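Long-range contacts in amidase, hydantoinase/carbamoylase family (Paraburkholderia phymatum, PDB 6C0D), which probably hydrolyses N-carbamoyl-L-amino acids or related non-peptide carbon-nitrogen bonds, as a zinc-binding homodimeric enzyme of the peptidase M20 family: residues 186-192 with 372-378; 121-125 with 417-421; 107-111 with 405-410; 214-218 with 362-366. Where two conformers were deposited one is given. Numbering follows the deposited sequence.

Overall arrangement
These four contacts show how a chain is closed by pairing segments remote in sequence. Interactions 1 and 4 belong to one large mixed sheet, their centres about 18 Å apart, and lie nearer the zinc site: interaction 1 sets strands 189-198 and 378-384 side by side, interaction 4 pairs strand 210-227 with strand 358-363. Interactions 2 and 3, about 15 Å apart, share the C-terminal helix 399-419, which packs back on helix 102-117 and the turn after it. The segments run 107-111, 121-125, 186-192, 214-218, 362-366, 372-378, 405-410 and 417-421, so interactions 2 and 3 cross while both enclose interaction 1, which encloses interaction 4. R190 and L420 bring interactions 1 and 2 into touch.

Interaction 1: 186-192 with 372-378; sequences RKRQRAY and IAQHIPA. With EDO (1,2-ethanediol), chain I.
At the apolar centre, the phenol ring of Y192 (chi1 t) and the side chain of I376 (chi1 p, chi2 t) fill the gap between the segments. I372 CD1 sits over one ring face, 3.7 Å from the centroid of Y192 and 13° off its normal, a CH-pi contact; I376 CD1 reaches Y192 CB at 4.0 Å, and A378 CB lies by the ring edge, 4.0 Å from Y192 CD1. The hydroxyl of Y192 bonds to E194 and W131. Only at their ends do the backbones pair in parallel, Y192 bridging A378 with CA atoms 4.5 Å apart: Y192 N donates to P377 O (2.8 Å), and A191 CA and P377 O make a CA-H...O contact at 3.3 Å. P377 CD packs on R190 O (3.4 Å). Residues 186-188 are helical in phi/psi without regular bonds. At the polar edge one water links R186 NE (2.7 Å) to H375 ND1 (2.9 Å), while R186 NH2 is held by V148 O; another accepts from R190 NH2 (3.3 Å) and donates to H375 O (3.0 Å). Such a parallel start of neighbouring strands is typical of the central sheet of an M20 catalytic domain, where strand 189-198 leads to the zinc ligand H196.

Interaction 2: 121-125 with 417-421; sequences TREFA and AGALR
This is a surface contact that joins a type I beta turn, T121 to F124, to the C-terminal end of the modelled chain. The turn closes with F124 N bonded to T121 O at 3.0 Å, and its last residue supplies the main apolar piece. F124 (chi1 m) lays one ring face over the backbone at A417 C and G418 N, with CD2 3.6 Å from A417 CB and CZ 3.6 Å from G418 CA; a CB on G418 would be a tight fit, about 3.5 Å from F124 CZ. R421, the last modelled residue, reaches back beside F124, its CD 3.6 Å from F124 CE1, which lies over one face of the guanidinium, and ends in a salt bridge, weak as a hydrogen bond, from R421 NH2 to E123 OE1 (3.1 Å). Water 3 connects E123 O (2.7 Å) with R421 NH2 (3.2 Å). The turn lies between helix 102-117 and strand 125-130, whose A125 pairs with L84 of strand 83-88, and helix 399-419 ends alongside, with L420 touching P82.

Interaction 3: 107-111 with 405-410; sequences YGLEI and GCEVAA
Two regular helical segments, each carrying i to i+4 bonds such as I111 N to Y107 O (2.8 Å) and A410 N to C406 O (2.8 Å), cross at -56° with their axes 9.9 Å apart at closest approach. This is helix-on-helix packing within an alpha/beta domain: helices 102-117 and 399-419 both touch strand 378-384, through Y107 on V383 and A409 on L381. The CA atoms come nearest at I111 and A410, 5.3 Å, and at Y107 and C406, 5.9 Å, so Y107 and I111, one helical turn apart, carry most of the contact. I111 (chi1 m, chi2 t) places CD1 3.6 Å from A409 CB and CG1 3.9 Å from A410 CB. E110 meets C406, its CG 4.1 Å from SG, but its carboxylate turns to R113 and R20. Y107 (chi1 m) offers a ring face to C406, whose SG lies 4.2 Å from the centroid in a sulfur-aromatic contact and whose CB lies 3.8 Å from it in a CH-pi contact. Y107 OH, weakly hydrogen-bonded to I402 O, reaches G405: an ideal CB there would fall 2.3 Å from it, and with no side chain G405 CA approaches Y107 OH to 3.4 Å.

Interaction 4: 214-218 with 362-366; sequences TTIVG and PSGAS
P362 lies within the parallel pairing of strands 358-363 and 210-227, near the end of the former, in the mixed sheet of this M20 fold. Its CA lies 3.3 Å from T215 O, and its ring CB is 4.2 Å from V217 CG1. S363 forms the bridge with I216 (CA atoms 4.7 Å apart) in the usual parallel pattern, one residue bonded to both neighbours of its partner: S363 N donates to T215 O (2.9 Å, 161°) and V217 N to S363 O (3.1 Å, 165°). The side chains of S363 (chi1 t) and I216 (chi1 m, chi2 t) share one face of the sheet, I216 CG1 lying 4.1 Å from S363 CB. At G364 the strand gives way to a loop, and V217 CG2 packs 3.5 Å from G364 O. A365 follows, its side chain about 7 Å from those of the zinc ligands D100 and H196 and touching T235 of the second subunit; S363 OG bonds to A365 O at 2.8 Å, spanning the strand end. S366 N is hydrogen-bonded to a buffer molecule, probably from the crystallisation liquor. I216 CG2 closes the contact, 3.6 Å from A365 O and 4.3 Å from S366 CA.

Interaction 1: 186-192 with 372-378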
loop_
_atom_site.group_PDB
_atom_site.type_symbol
_atom_site.label_atom_id
_atom_site.label_comp_id
_atom_site.label_asym_id
_atom_site.label_seq_id
_atom_site.Cartn_x
_atom_site.Cartn_y
_atom_site.Cartn_z
ATOM N N ARG A 186 37.555 16.820 26.324
ATOM C CA ARG A 186 37.517 18.050 25.539
ATOM C C ARG A 186 38.798 18.877 25.653
ATOM O O ARG A 186 39.076 19.678 24.756
ATOM C CB ARG A 186 36.313 18.897 25.964
ATOM C CG ARG A 186 34.987 18.316 25.493
ATOM C CD ARG A 186 33.837 18.689 26.437
ATOM N NE ARG A 186 32.562 18.095 26.019
ATOM C CZ ARG A 186 32.147 16.877 26.365
ATOM N NH1 ARG A 186 32.901 16.101 27.135
ATOM N NH2 ARG A 186 30.975 16.429 25.933
ATOM N N LYS A 187 39.573 18.732 26.731
ATOM C CA LYS A 187 40.840 19.455 26.778
ATOM C C LYS A 187 41.863 18.861 25.808
ATOM O O LYS A 187 42.674 19.600 25.238
ATOM C CB LYS A 187 41.403 19.462 28.200
ATOM N N ARG A 188 41.832 17.542 25.597
ATOM C CA ARG A 188 42.814 16.842 24.769
ATOM C C ARG A 188 42.363 16.652 23.319
ATOM O O ARG A 188 43.130 16.938 22.395
ATOM C CB ARG A 188 43.137 15.480 25.405
ATOM C CG ARG A 188 43.995 14.549 24.554
ATOM C CD ARG A 188 44.364 13.251 25.290
ATOM N NE ARG A 188 45.161 12.452 24.375
ATOM C CZ ARG A 188 44.644 11.697 23.407
ATOM N NH1 ARG A 188 45.448 11.066 22.559
ATOM N NH2 ARG A 188 43.324 11.571 23.280
ATOM N N GLN A 189 41.144 16.145 23.097
ATOM C CA GLN A 189 40.651 15.799 21.758
ATOM C C GLN A 189 39.976 17.021 21.147
ATOM O O GLN A 189 38.884 17.416 21.568
ATOM C CB GLN A 189 39.705 14.603 21.862
ATOM C CG GLN A 189 40.483 13.339 22.264
ATOM C CD GLN A 189 39.635 12.263 22.905
ATOM O OE1 GLN A 189 38.752 12.557 23.702
ATOM N NE2 GLN A 189 39.907 10.998 22.561
ATOM N N ARG A 190 40.629 17.629 20.156
ATOM C CA ARG A 190 40.186 18.939 19.703
ATOM C C ARG A 190 39.564 18.939 18.315
ATOM O O ARG A 190 39.056 19.988 17.896
ATOM C CB ARG A 190 41.348 19.938 19.725
ATOM C CG ARG A 190 41.887 20.241 21.126
ATOM C CD ARG A 190 40.794 20.714 22.075
ATOM N NE ARG A 190 39.998 21.815 21.538
ATOM C CZ ARG A 190 38.668 21.829 21.515
ATOM N NH1 ARG A 190 37.986 20.805 22.005
ATOM N NH2 ARG A 190 38.019 22.869 21.011
ATOM N N ALA A 191 39.554 17.808 17.620
ATOM C CA ALA A 191 38.971 17.761 16.281
ATOM C C ALA A 191 38.642 16.319 15.943
ATOM O O ALA A 191 39.288 15.399 16.443
ATOM C CB ALA A 191 39.925 18.333 15.230
ATOM N N TYR A 192 37.628 16.139 15.089
ATOM C CA TYR A 192 37.192 14.815 14.646
ATOM C C TYR A 192 37.048 14.822 13.127
ATOM O O TYR A 192 36.440 15.743 12.572
ATOM C CB TYR A 192 35.852 14.436 15.310
ATOM C CG TYR A 192 35.233 13.149 14.791
ATOM C CD1 TYR A 192 34.072 13.168 14.024
ATOM C CD2 TYR A 192 35.812 11.920 15.078
ATOM C CE1 TYR A 192 33.502 11.976 13.550
ATOM C CE2 TYR A 192 35.273 10.734 14.598
ATOM C CZ TYR A 192 34.106 10.774 13.843
ATOM O OH TYR A 192 33.554 9.596 13.404
ATOM N N ILE A 372 29.066 13.906 17.220
ATOM C CA ILE A 372 30.331 14.409 17.757
ATOM C C ILE A 372 30.468 15.909 17.505
ATOM O O ILE A 372 30.984 16.647 18.354
ATOM C CB ILE A 372 31.493 13.594 17.164
ATOM C CG1 ILE A 372 31.448 12.179 17.758
ATOM C CG2 ILE A 372 32.866 14.270 17.448
ATOM C CD1 ILE A 372 32.142 11.153 16.916
ATOM N N ALA A 373 29.957 16.390 16.363
ATOM C CA ALA A 373 30.113 17.794 15.976
ATOM C C ALA A 373 29.478 18.760 16.963
ATOM O O ALA A 373 29.860 19.939 16.995
ATOM C CB ALA A 373 29.510 18.039 14.587
ATOM N N GLN A 374 28.509 18.306 17.751
ATOM C CA GLN A 374 27.879 19.173 18.731
ATOM C C GLN A 374 28.762 19.394 19.960
ATOM O O GLN A 374 28.416 20.219 20.809
ATOM C CB GLN A 374 26.505 18.583 19.096
ATOM C CG GLN A 374 25.662 18.261 17.816
ATOM C CD GLN A 374 24.306 17.592 18.074
ATOM O OE1 GLN A 374 23.694 17.782 19.123
ATOM N NE2 GLN A 374 23.827 16.814 17.089
ATOM N N HIS A 375 29.903 18.701 20.053
ATOM C CA HIS A 375 30.789 18.786 21.212
ATOM C C HIS A 375 32.192 19.259 20.886
ATOM O O HIS A 375 32.789 19.982 21.687
ATOM C CB HIS A 375 30.868 17.423 21.908
ATOM C CG HIS A 375 29.552 16.970 22.450
ATOM N ND1 HIS A 375 29.173 17.182 23.758
ATOM C CD2 HIS A 375 28.506 16.358 21.846
ATOM C CE1 HIS A 375 27.954 16.704 23.942
ATOM N NE2 HIS A 375 27.526 16.203 22.797
ATOM N N ILE A 376 32.751 18.837 19.756
ATOM C CA ILE A 376 34.055 19.311 19.303
ATOM C C ILE A 376 33.986 19.547 17.801
ATOM O O ILE A 376 33.089 19.029 17.117
ATOM C CB ILE A 376 35.187 18.309 19.624
ATOM C CG1 ILE A 376 34.937 16.971 18.915
ATOM C CG2 ILE A 376 35.396 18.153 21.155
ATOM C CD1 ILE A 376 36.155 16.050 18.984
ATOM N N PRO A 377 34.922 20.337 17.264
ATOM C CA PRO A 377 34.988 20.533 15.806
ATOM C C PRO A 377 35.024 19.207 15.060
ATOM O O PRO A 377 35.870 18.361 15.331
ATOM C CB PRO A 377 36.306 21.300 15.624
ATOM C CG PRO A 377 36.427 22.120 16.906
ATOM C CD PRO A 377 35.908 21.189 17.982
ATOM N N ALA A 378 34.122 19.041 14.084
ATOM C CA ALA A 378 34.057 17.809 13.301
ATOM C C ALA A 378 34.006 18.124 11.809
ATOM O O ALA A 378 33.567 19.202 11.398
ATOM C CB ALA A 378 32.819 16.983 13.683
HETATM C C1 EDO I . 31.754 21.969 18.817
HETATM O O1 EDO I . 30.556 22.406 18.175
HETATM C C2 EDO I . 32.800 23.077 18.778
HETATM O O2 EDO I . 32.921 23.557 17.435
HETATM O O HOH W 1 30.352 19.431 25.141
HETATM O O HOH W 2 34.921 22.075 21.779
#

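Interaction 2: 121-125 with 417-421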
loop_
_atom_site.group_PDB
_atom_site.type_symbol
_atom_site.label_atom_id
_atom_site.label_comp_id
_atom_site.label_asym_id
_atom_site.label_seq_id
_atom_site.Cartn_x
_atom_site.Cartn_y
_atom_site.Cartn_z
ATOM N N THR A 121 55.561 14.954 11.136
ATOM C CA THR A 121 54.267 14.783 11.794
ATOM C C THR A 121 54.314 13.759 12.920
ATOM O O THR A 121 53.264 13.461 13.518
ATOM C CB THR A 121 53.199 14.352 10.773
ATOM O OG1 THR A 121 53.650 13.163 10.117
ATOM C CG2 THR A 121 53.015 15.436 9.700
ATOM N N ARG A 122 55.501 13.231 13.231
ATOM C CA ARG A 122 55.628 12.132 14.178
ATOM C C ARG A 122 55.072 12.493 15.545
ATOM O O ARG A 122 54.518 11.632 16.227
ATOM C CB ARG A 122 57.106 11.723 14.304
ATOM C CG ARG A 122 57.341 10.491 15.195
ATOM C CD ARG A 122 58.814 10.332 15.560
ATOM N NE ARG A 122 59.267 11.485 16.323
ATOM C CZ ARG A 122 59.067 11.624 17.631
ATOM N NH1 ARG A 122 58.441 10.672 18.318
ATOM N NH2 ARG A 122 59.493 12.710 18.255
ATOM N N GLU A 123 55.180 13.764 15.952
ATOM C CA GLU A 123 54.727 14.155 17.283
ATOM C C GLU A 123 53.208 14.219 17.413
ATOM O O GLU A 123 52.706 14.254 18.542
ATOM C CB GLU A 123 55.310 15.522 17.665
ATOM C CG GLU A 123 56.810 15.524 17.699
ATOM C CD GLU A 123 57.401 16.892 17.995
ATOM O OE1 GLU A 123 56.644 17.803 18.408
ATOM O OE2 GLU A 123 58.627 17.049 17.807
ATOM N N PHE A 124 52.461 14.243 16.307
ATOM C CA PHE A 124 51.048 14.603 16.385
ATOM C C PHE A 124 50.225 13.437 16.921
ATOM O O PHE A 124 50.258 12.340 16.355
ATOM C CB PHE A 124 50.509 14.986 15.008
ATOM C CG PHE A 124 51.217 16.144 14.338
ATOM C CD1 PHE A 124 52.099 16.965 15.023
ATOM C CD2 PHE A 124 50.969 16.398 12.988
ATOM C CE1 PHE A 124 52.729 18.027 14.365
ATOM C CE2 PHE A 124 51.588 17.452 12.332
ATOM C CZ PHE A 124 52.465 18.258 13.016
ATOM N N ALA A 125 49.441 13.683 17.977
ATOM C CA ALA A 125 48.557 12.649 18.501
ATOM C C ALA A 125 47.366 12.439 17.566
ATOM O O ALA A 125 46.625 13.382 17.264
ATOM C CB ALA A 125 48.082 13.014 19.911
ATOM N N ALA A 417 46.168 18.589 12.383
ATOM C CA ALA A 417 46.891 18.309 13.621
ATOM C C ALA A 417 48.020 19.310 13.836
ATOM O O ALA A 417 48.249 19.771 14.967
ATOM C CB ALA A 417 47.421 16.872 13.575
ATOM N N GLY A 418 48.717 19.685 12.761
ATOM C CA GLY A 418 49.794 20.651 12.904
ATOM C C GLY A 418 49.285 22.007 13.355
ATOM O O GLY A 418 49.983 22.733 14.068
ATOM N N ALA A 419 48.053 22.346 12.979
ATOM C CA ALA A 419 47.471 23.633 13.352
ATOM C C ALA A 419 47.051 23.688 14.816
ATOM O O ALA A 419 46.881 24.786 15.359
ATOM C CB ALA A 419 46.264 23.919 12.468
ATOM N N LEU A 420 46.875 22.534 15.464
ATOM C CA LEU A 420 46.438 22.509 16.860
ATOM C C LEU A 420 47.515 22.958 17.831
ATOM O O LEU A 420 47.208 23.187 19.007
ATOM C CB LEU A 420 45.977 21.102 17.231
ATOM C CG LEU A 420 44.797 20.536 16.450
ATOM C CD1 LEU A 420 44.551 19.085 16.873
ATOM C CD2 LEU A 420 43.537 21.401 16.673
ATOM N N ARG A 421 48.752 23.089 17.375
ATOM C CA ARG A 421 49.879 23.474 18.206
ATOM C C ARG A 421 50.338 24.897 17.862
ATOM O O ARG A 421 50.354 25.800 18.703
ATOM C CB ARG A 421 51.021 22.467 18.011
ATOM C CG ARG A 421 50.524 21.039 17.749
ATOM C CD ARG A 421 51.519 20.202 16.935
ATOM N NE ARG A 421 52.651 19.717 17.728
ATOM C CZ ARG A 421 52.596 18.667 18.542
ATOM N NH1 ARG A 421 51.461 17.991 18.682
ATOM N NH2 ARG A 421 53.671 18.300 19.229
HETATM O O HOH W 3 52.975 15.622 20.869
HETATM O O HOH W 4 49.736 16.079 19.797
#

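Interaction 3: 107-111 with 405-410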
loop_
_atom_site.group_PDB
_atom_site.type_symbol
_atom_site.label_atom_id
_atom_site.label_comp_id
_atom_site.label_asym_id
_atom_site.label_seq_id
_atom_site.Cartn_x
_atom_site.Cartn_y
_atom_site.Cartn_z
ATOM N N TYR A 107 40.824 4.150 7.105
ATOM C CA TYR A 107 41.526 5.410 6.845
ATOM C C TYR A 107 42.164 5.942 8.123
ATOM O O TYR A 107 43.325 6.357 8.128
ATOM C CB TYR A 107 40.589 6.495 6.295
ATOM C CG TYR A 107 40.296 6.520 4.804
ATOM C CD1 TYR A 107 40.413 5.381 4.004
ATOM C CD2 TYR A 107 39.850 7.698 4.208
ATOM C CE1 TYR A 107 40.098 5.422 2.642
ATOM C CE2 TYR A 107 39.531 7.749 2.859
ATOM C CZ TYR A 107 39.660 6.614 2.077
ATOM O OH TYR A 107 39.357 6.664 0.735
ATOM N N GLY A 108 41.400 5.962 9.218
ATOM C CA GLY A 108 41.951 6.480 10.463
ATOM C C GLY A 108 43.193 5.722 10.887
ATOM O O GLY A 108 44.207 6.318 11.251
ATOM N N LEU A 109 43.141 4.394 10.807
ATOM C CA LEU A 109 44.296 3.574 11.150
ATOM C C LEU A 109 45.489 3.900 10.260
ATOM O O LEU A 109 46.617 4.079 10.743
ATOM C CB LEU A 109 43.915 2.091 11.029
ATOM C CG LEU A 109 44.932 1.012 11.379
ATOM C CD1 LEU A 109 45.336 1.136 12.844
ATOM C CD2 LEU A 109 44.317 -0.383 11.087
ATOM N N GLU A 110 45.267 3.965 8.945
ATOM C CA GLU A 110 46.393 4.212 8.051
ATOM C C GLU A 110 46.952 5.609 8.256
ATOM O O GLU A 110 48.168 5.821 8.176
ATOM C CB GLU A 110 45.975 4.031 6.590
ATOM C CG GLU A 110 47.094 4.377 5.596
ATOM C CD GLU A 110 48.340 3.519 5.762
ATOM O OE1 GLU A 110 48.242 2.391 6.306
ATOM O OE2 GLU A 110 49.436 3.974 5.352
ATOM N N ILE A 111 46.073 6.578 8.495
ATOM C CA ILE A 111 46.536 7.947 8.716
ATOM C C ILE A 111 47.358 8.027 9.989
ATOM O O ILE A 111 48.410 8.673 10.013
ATOM C CB ILE A 111 45.343 8.918 8.736
ATOM C CG1 ILE A 111 44.721 8.971 7.327
ATOM C CG2 ILE A 111 45.796 10.328 9.183
ATOM C CD1 ILE A 111 43.335 9.613 7.304
ATOM N N GLY A 405 41.183 9.029 -1.759
ATOM C CA GLY A 405 40.485 9.537 -0.582
ATOM C C GLY A 405 41.368 9.524 0.653
ATOM O O GLY A 405 41.361 10.469 1.452
ATOM N N CYS A 406 42.148 8.462 0.818
ATOM C CA CYS A 406 43.004 8.365 1.996
ATOM C C CYS A 406 44.175 9.331 1.892
ATOM O O CYS A 406 44.596 9.908 2.897
ATOM C CB CYS A 406 43.505 6.937 2.172
ATOM S SG CYS A 406 44.180 6.636 3.856
ATOM N N GLU A 407 44.733 9.501 0.686
ATOM C CA GLU A 407 45.786 10.503 0.499
ATOM C C GLU A 407 45.304 11.906 0.867
ATOM O O GLU A 407 46.021 12.674 1.530
ATOM C CB GLU A 407 46.283 10.464 -0.958
ATOM C CG GLU A 407 47.092 9.200 -1.246
ATOM C CD GLU A 407 47.456 9.057 -2.721
ATOM O OE1 GLU A 407 46.722 9.588 -3.556
ATOM O OE2 GLU A 407 48.463 8.407 -3.042
ATOM N N VAL A 408 44.107 12.276 0.409
ATOM C CA VAL A 408 43.547 13.593 0.744
ATOM C C VAL A 408 43.326 13.693 2.246
ATOM O O VAL A 408 43.705 14.683 2.886
ATOM C CB VAL A 408 42.241 13.846 -0.036
ATOM C CG1 VAL A 408 41.523 15.147 0.487
ATOM C CG2 VAL A 408 42.533 13.943 -1.553
ATOM N N ALA A 409 42.732 12.654 2.839
ATOM C CA ALA A 409 42.463 12.692 4.278
ATOM C C ALA A 409 43.752 12.776 5.094
ATOM O O ALA A 409 43.816 13.504 6.097
ATOM C CB ALA A 409 41.646 11.467 4.699
ATOM N N ALA A 410 44.789 12.041 4.682
ATOM C CA ALA A 410 46.058 12.070 5.416
ATOM C C ALA A 410 46.726 13.440 5.334
ATOM O O ALA A 410 47.310 13.916 6.324
ATOM C CB ALA A 410 47.004 10.994 4.873
#

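Interaction 4: 214-218 with 362-366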
loop_
_atom_site.group_PDB
_atom_site.type_symbol
_atom_site.label_atom_id
_atom_site.label_comp_id
_atom_site.label_asym_id
_atom_site.label_seq_id
_atom_site.Cartn_x
_atom_site.Cartn_y
_atom_site.Cartn_z
ATOM N N THR A 214 29.678 20.020 3.873
ATOM C CA THR A 214 29.345 21.305 4.498
ATOM C C THR A 214 28.516 21.111 5.759
ATOM O O THR A 214 28.805 21.698 6.814
ATOM C CB THR A 214 28.556 22.159 3.503
ATOM O OG1 THR A 214 27.460 21.373 3.004
ATOM C CG2 THR A 214 29.451 22.567 2.342
ATOM N N THR A 215 27.457 20.315 5.643
ATOM C CA THR A 215 26.407 20.211 6.647
ATOM C C THR A 215 25.801 18.825 6.522
ATOM O O THR A 215 25.622 18.330 5.404
ATOM C CB THR A 215 25.306 21.256 6.401
ATOM O OG1 THR A 215 25.878 22.562 6.359
ATOM C CG2 THR A 215 24.239 21.207 7.497
ATOM N N ILE A 216 25.489 18.210 7.654
ATOM C CA ILE A 216 24.664 17.004 7.679
ATOM C C ILE A 216 23.202 17.436 7.780
ATOM O O ILE A 216 22.835 18.190 8.687
ATOM C CB ILE A 216 25.076 16.095 8.844
ATOM C CG1 ILE A 216 26.539 15.657 8.647
ATOM C CG2 ILE A 216 24.147 14.888 8.963
ATOM C CD1 ILE A 216 27.101 14.873 9.837
ATOM N N VAL A 217 22.368 16.993 6.831
ATOM C CA VAL A 217 21.030 17.581 6.697
ATOM C C VAL A 217 20.183 17.239 7.916
ATOM O O VAL A 217 20.377 16.209 8.575
ATOM C CB VAL A 217 20.327 17.101 5.409
ATOM C CG1 VAL A 217 21.073 17.607 4.154
ATOM C CG2 VAL A 217 20.223 15.579 5.424
ATOM N N GLY A 218 19.256 18.145 8.250
ATOM C CA GLY A 218 18.204 17.806 9.184
ATOM C C GLY A 218 17.119 16.981 8.506
ATOM O O GLY A 218 17.059 16.907 7.276
ATOM N N PRO A 362 26.484 18.872 0.840
ATOM C CA PRO A 362 25.923 18.380 2.099
ATOM C C PRO A 362 25.974 16.863 2.142
ATOM O O PRO A 362 26.107 16.190 1.108
ATOM C CB PRO A 362 24.474 18.878 2.051
ATOM C CG PRO A 362 24.152 18.807 0.547
ATOM C CD PRO A 362 25.434 19.268 -0.123
ATOM N N SER A 363 25.852 16.330 3.359
ATOM C CA SER A 363 25.601 14.910 3.561
ATOM C C SER A 363 24.102 14.685 3.705
ATOM O O SER A 363 23.493 15.143 4.679
ATOM C CB SER A 363 26.326 14.371 4.795
ATOM O OG SER A 363 25.870 13.046 5.059
ATOM N N GLY A 364 23.510 13.949 2.759
ATOM C CA GLY A 364 22.089 13.670 2.863
ATOM C C GLY A 364 21.734 12.577 3.847
ATOM O O GLY A 364 20.547 12.344 4.101
ATOM N N ALA A 365 22.738 11.901 4.403
ATOM C CA ALA A 365 22.538 10.807 5.346
ATOM C C ALA A 365 23.125 11.174 6.705
ATOM O O ALA A 365 23.988 12.041 6.802
ATOM C CB ALA A 365 23.204 9.516 4.846
ATOM N N SER A 366 22.678 10.470 7.742
ATOM C CA SER A 366 23.178 10.704 9.088
ATOM C C SER A 366 24.434 9.873 9.352
ATOM O O SER A 366 24.665 8.835 8.732
ATOM C CB SER A 366 22.094 10.386 10.125
ATOM O OG SER A 366 21.587 9.076 9.982
#